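Local coordinates for FdtA domain-containing protein (Helicobacter canadensis MIT 98-5491, PDB 7N67) that probably acts as a sugar 3,4-ketoisomerase on a dTDP-linked hexose in the biosynthesis of an unusual formylated sugar, at residues Leu28-Lys33 with Ile41-Leu46. Numbering follows the deposited sequence.
With TYD (thymidine-5'-diphosphate), chain E.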
loop_
_atom_site.group_PDB
_atom_site.type_symbol
_atom_site.label_atom_id
_atom_site.label_comp_id
_atom_site.label_asym_id
_atom_site.label_seq_id
_atom_site.Cartn_x
_atom_site.Cartn_y
_atom_site.Cartn_z
ATOM N N LEU B 28 -4.410 -12.693 -18.030
ATOM C CA LEU B 28 -4.262 -11.531 -18.945
ATOM C C LEU B 28 -2.984 -10.784 -18.554
ATOM O O LEU B 28 -2.859 -10.401 -17.379
ATOM C CB LEU B 28 -5.508 -10.652 -18.835
ATOM C CG LEU B 28 -6.840 -11.381 -19.023
ATOM C CD1 LEU B 28 -8.010 -10.468 -18.702
ATOM C CD2 LEU B 28 -6.984 -11.921 -20.435
ATOM N N ASN B 29 -2.035 -10.680 -19.481
ATOM C CA ASN B 29 -0.793 -9.892 -19.307
ATOM C C ASN B 29 -1.024 -8.518 -19.923
ATOM O O ASN B 29 -1.289 -8.477 -21.100
ATOM C CB ASN B 29 0.394 -10.587 -19.962
ATOM C CG ASN B 29 0.633 -11.943 -19.346
ATOM O OD1 ASN B 29 0.846 -12.037 -18.141
ATOM N ND2 ASN B 29 0.589 -12.981 -20.161
ATOM N N PHE B 30 -0.921 -7.446 -19.149
ATOM C CA PHE B 30 -1.270 -6.076 -19.597
ATOM C C PHE B 30 0.013 -5.349 -20.009
ATOM O O PHE B 30 1.049 -5.577 -19.371
ATOM C CB PHE B 30 -2.027 -5.337 -18.490
ATOM C CG PHE B 30 -3.379 -5.914 -18.148
ATOM C CD1 PHE B 30 -4.142 -6.560 -19.107
ATOM C CD2 PHE B 30 -3.908 -5.779 -16.874
ATOM C CE1 PHE B 30 -5.390 -7.074 -18.792
ATOM C CE2 PHE B 30 -5.155 -6.294 -16.561
ATOM C CZ PHE B 30 -5.897 -6.938 -17.520
ATOM N N ASP B 31 -0.074 -4.523 -21.057
ATOM C CA ASP B 31 1.021 -3.620 -21.514
ATOM C C ASP B 31 0.863 -2.310 -20.735
ATOM O O ASP B 31 -0.262 -1.749 -20.692
ATOM C CB ASP B 31 1.018 -3.411 -23.036
ATOM C CG ASP B 31 1.293 -4.678 -23.840
ATOM O OD1 ASP B 31 2.239 -5.414 -23.481
ATOM O OD2 ASP B 31 0.546 -4.932 -24.810
ATOM N N ALA B 32 1.940 -1.889 -20.085
ATOM C CA ALA B 32 1.981 -0.695 -19.217
ATOM C C ALA B 32 2.763 0.388 -19.959
ATOM O O ALA B 32 3.740 0.021 -20.621
ATOM C CB ALA B 32 2.602 -1.064 -17.886
ATOM N N LYS B 33 2.329 1.649 -19.897
ATOM C CA LYS B 33 3.126 2.812 -20.382
ATOM C C LYS B 33 3.967 3.316 -19.203
ATOM O O LYS B 33 3.394 3.920 -18.256
ATOM C CB LYS B 33 2.246 3.920 -20.972
ATOM C CG LYS B 33 1.394 3.555 -22.188
ATOM C CD LYS B 33 2.140 2.952 -23.372
ATOM C CE LYS B 33 3.162 3.868 -24.013
ATOM N NZ LYS B 33 3.853 3.189 -25.138
ATOM N N ILE B 41 -1.704 1.506 -16.951
ATOM C CA ILE B 41 -2.381 0.420 -17.705
ATOM C C ILE B 41 -3.763 0.938 -18.093
ATOM O O ILE B 41 -4.427 1.556 -17.242
ATOM C CB ILE B 41 -2.426 -0.851 -16.849
ATOM C CG1 ILE B 41 -1.025 -1.443 -16.695
ATOM C CG2 ILE B 41 -3.419 -1.850 -17.419
ATOM C CD1 ILE B 41 -0.945 -2.542 -15.652
ATOM N N ALA B 42 -4.138 0.756 -19.357
ATOM C CA ALA B 42 -5.457 1.158 -19.890
ATOM C C ALA B 42 -6.182 -0.106 -20.361
ATOM O O ALA B 42 -5.562 -0.905 -21.083
ATOM C CB ALA B 42 -5.283 2.194 -20.974
ATOM N N LEU B 43 -7.427 -0.291 -19.917
ATOM C CA LEU B 43 -8.259 -1.471 -20.264
ATOM C C LEU B 43 -9.589 -0.986 -20.844
ATOM O O LEU B 43 -10.354 -0.297 -20.115
ATOM C CB LEU B 43 -8.449 -2.357 -19.022
ATOM C CG LEU B 43 -7.156 -2.809 -18.339
ATOM C CD1 LEU B 43 -7.459 -3.675 -17.128
ATOM C CD2 LEU B 43 -6.251 -3.562 -19.283
ATOM N N GLU B 44 -9.841 -1.352 -22.107
ATOM C CA GLU B 44 -11.025 -0.929 -22.904
ATOM C C GLU B 44 -11.976 -2.110 -23.158
ATOM O O GLU B 44 -11.503 -3.234 -23.337
ATOM C CB GLU B 44 -10.557 -0.355 -24.242
ATOM C CG GLU B 44 -9.470 0.698 -24.102
ATOM C CD GLU B 44 -9.470 1.715 -25.225
ATOM O OE1 GLU B 44 -9.069 1.368 -26.352
ATOM O OE2 GLU B 44 -9.927 2.822 -24.974
ATOM N N ASN B 45 -13.273 -1.816 -23.247
ATOM C CA ASN B 45 -14.338 -2.726 -23.764
ATOM C C ASN B 45 -13.886 -3.452 -25.040
ATOM O O ASN B 45 -13.329 -2.803 -25.944
ATOM C CB ASN B 45 -15.640 -1.969 -24.017
ATOM C CG ASN B 45 -16.277 -1.570 -22.712
ATOM O OD1 ASN B 45 -15.719 -1.896 -21.662
ATOM N ND2 ASN B 45 -17.414 -0.885 -22.767
ATOM N N LEU B 46 -14.143 -4.761 -25.075
ATOM C CA LEU B 46 -14.040 -5.640 -26.265
ATOM C C LEU B 46 -12.655 -5.479 -26.882
ATOM O O LEU B 46 -12.542 -5.679 -28.097
ATOM C CB LEU B 46 -15.170 -5.281 -27.237
ATOM C CG LEU B 46 -16.580 -5.347 -26.629
ATOM C CD1 LEU B 46 -17.645 -4.789 -27.565
ATOM C CD2 LEU B 46 -16.945 -6.773 -26.231
HETATM P PA TYD E . -0.442 10.302 -19.854
HETATM O O1A TYD E . -1.530 11.051 -20.541
HETATM O O2A TYD E . 0.953 10.821 -19.940
HETATM O O3A TYD E . -0.859 10.048 -18.333
HETATM P PB TYD E . -1.410 10.970 -17.150
HETATM O O1B TYD E . -1.389 10.082 -15.908
HETATM O O2B TYD E . -0.416 12.109 -17.084
HETATM O O3B TYD E . -2.795 11.426 -17.506
HETATM O "O5'" TYD E . -0.430 8.783 -20.355
HETATM C "C5'" TYD E . 0.834 8.093 -20.347
HETATM C "C4'" TYD E . 0.900 7.251 -21.592
HETATM O "O4'" TYD E . -0.201 6.315 -21.581
HETATM C "C3'" TYD E . 0.806 8.047 -22.894
HETATM O "O3'" TYD E . 1.773 7.587 -23.827
HETATM C "C2'" TYD E . -0.599 7.745 -23.389
HETATM C "C1'" TYD E . -0.861 6.351 -22.834
HETATM N N1 TYD E . -2.294 6.053 -22.612
HETATM C C2 TYD E . -2.870 5.040 -23.356
HETATM O O2 TYD E . -2.242 4.379 -24.175
HETATM N N3 TYD E . -4.209 4.848 -23.115
HETATM C C4 TYD E . -5.010 5.535 -22.219
HETATM O O4 TYD E . -6.208 5.241 -22.108
HETATM C C5 TYD E . -4.342 6.568 -21.464
HETATM C C5M TYD E . -5.140 7.356 -20.466
HETATM C C6 TYD E . -3.038 6.781 -21.699
HETATM O O HOH W 1 -1.779 0.395 -21.341
#
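The beta hairpin of strands 25-35 and 38-44 splays apart where Phe30 meets Ile41 and Leu43, and Ala32 meets Ile41, and side chains rather than direct backbone bonds close the gap. Leu43 lies over one face of the Phe30 ring: its CD2 sits 3.6 Å from the ring centroid and 9° off the normal, a CH-pi contact centred on the ring. The other methyl lies by the far CE2 and CZ atoms, with Leu43 CD1 3.5 Å from Phe30 CE2. Ile41 meets the root of the same side chain, with CG2 3.9 Å from Phe30 CB and oblique to the ring. The isoleucine branches divide the work: CG1, turned beside the backbone N (chi1 -70°), packs 3.8 Å from Ala32 CB, while CG2 serves Phe30.

No hydrogen bond joins the two segments directly. Instead a water donates to Asp31 O at 2.7 Å and accepts from Ala42 N at 3.1 Å, bridging the backbones where the strands diverge; Lys33 resumes backbone pairing with Leu40. In this cupin-type fold the hairpin arm reaches a second subunit: residues 41-44 form an antiparallel ladder with a strand of that chain, whose Tyr58 packs on Phe30 and Ile41; within this subunit, Ile81 of strand 78-84 touches Phe30 and Leu43.

Ala42 and Lys33 border the bound thymidine-5'-diphosphate. Ala42 CB lies 3.4 Å from the base oxygen O4 of the ligand, and Lys33 CG approaches its sugar oxygen O4' at 3.2 Å. Arg37 and, from the second subunit, Arg55, Arg68 and His71 hydrogen-bond this ligand, placing the pocket between two chains.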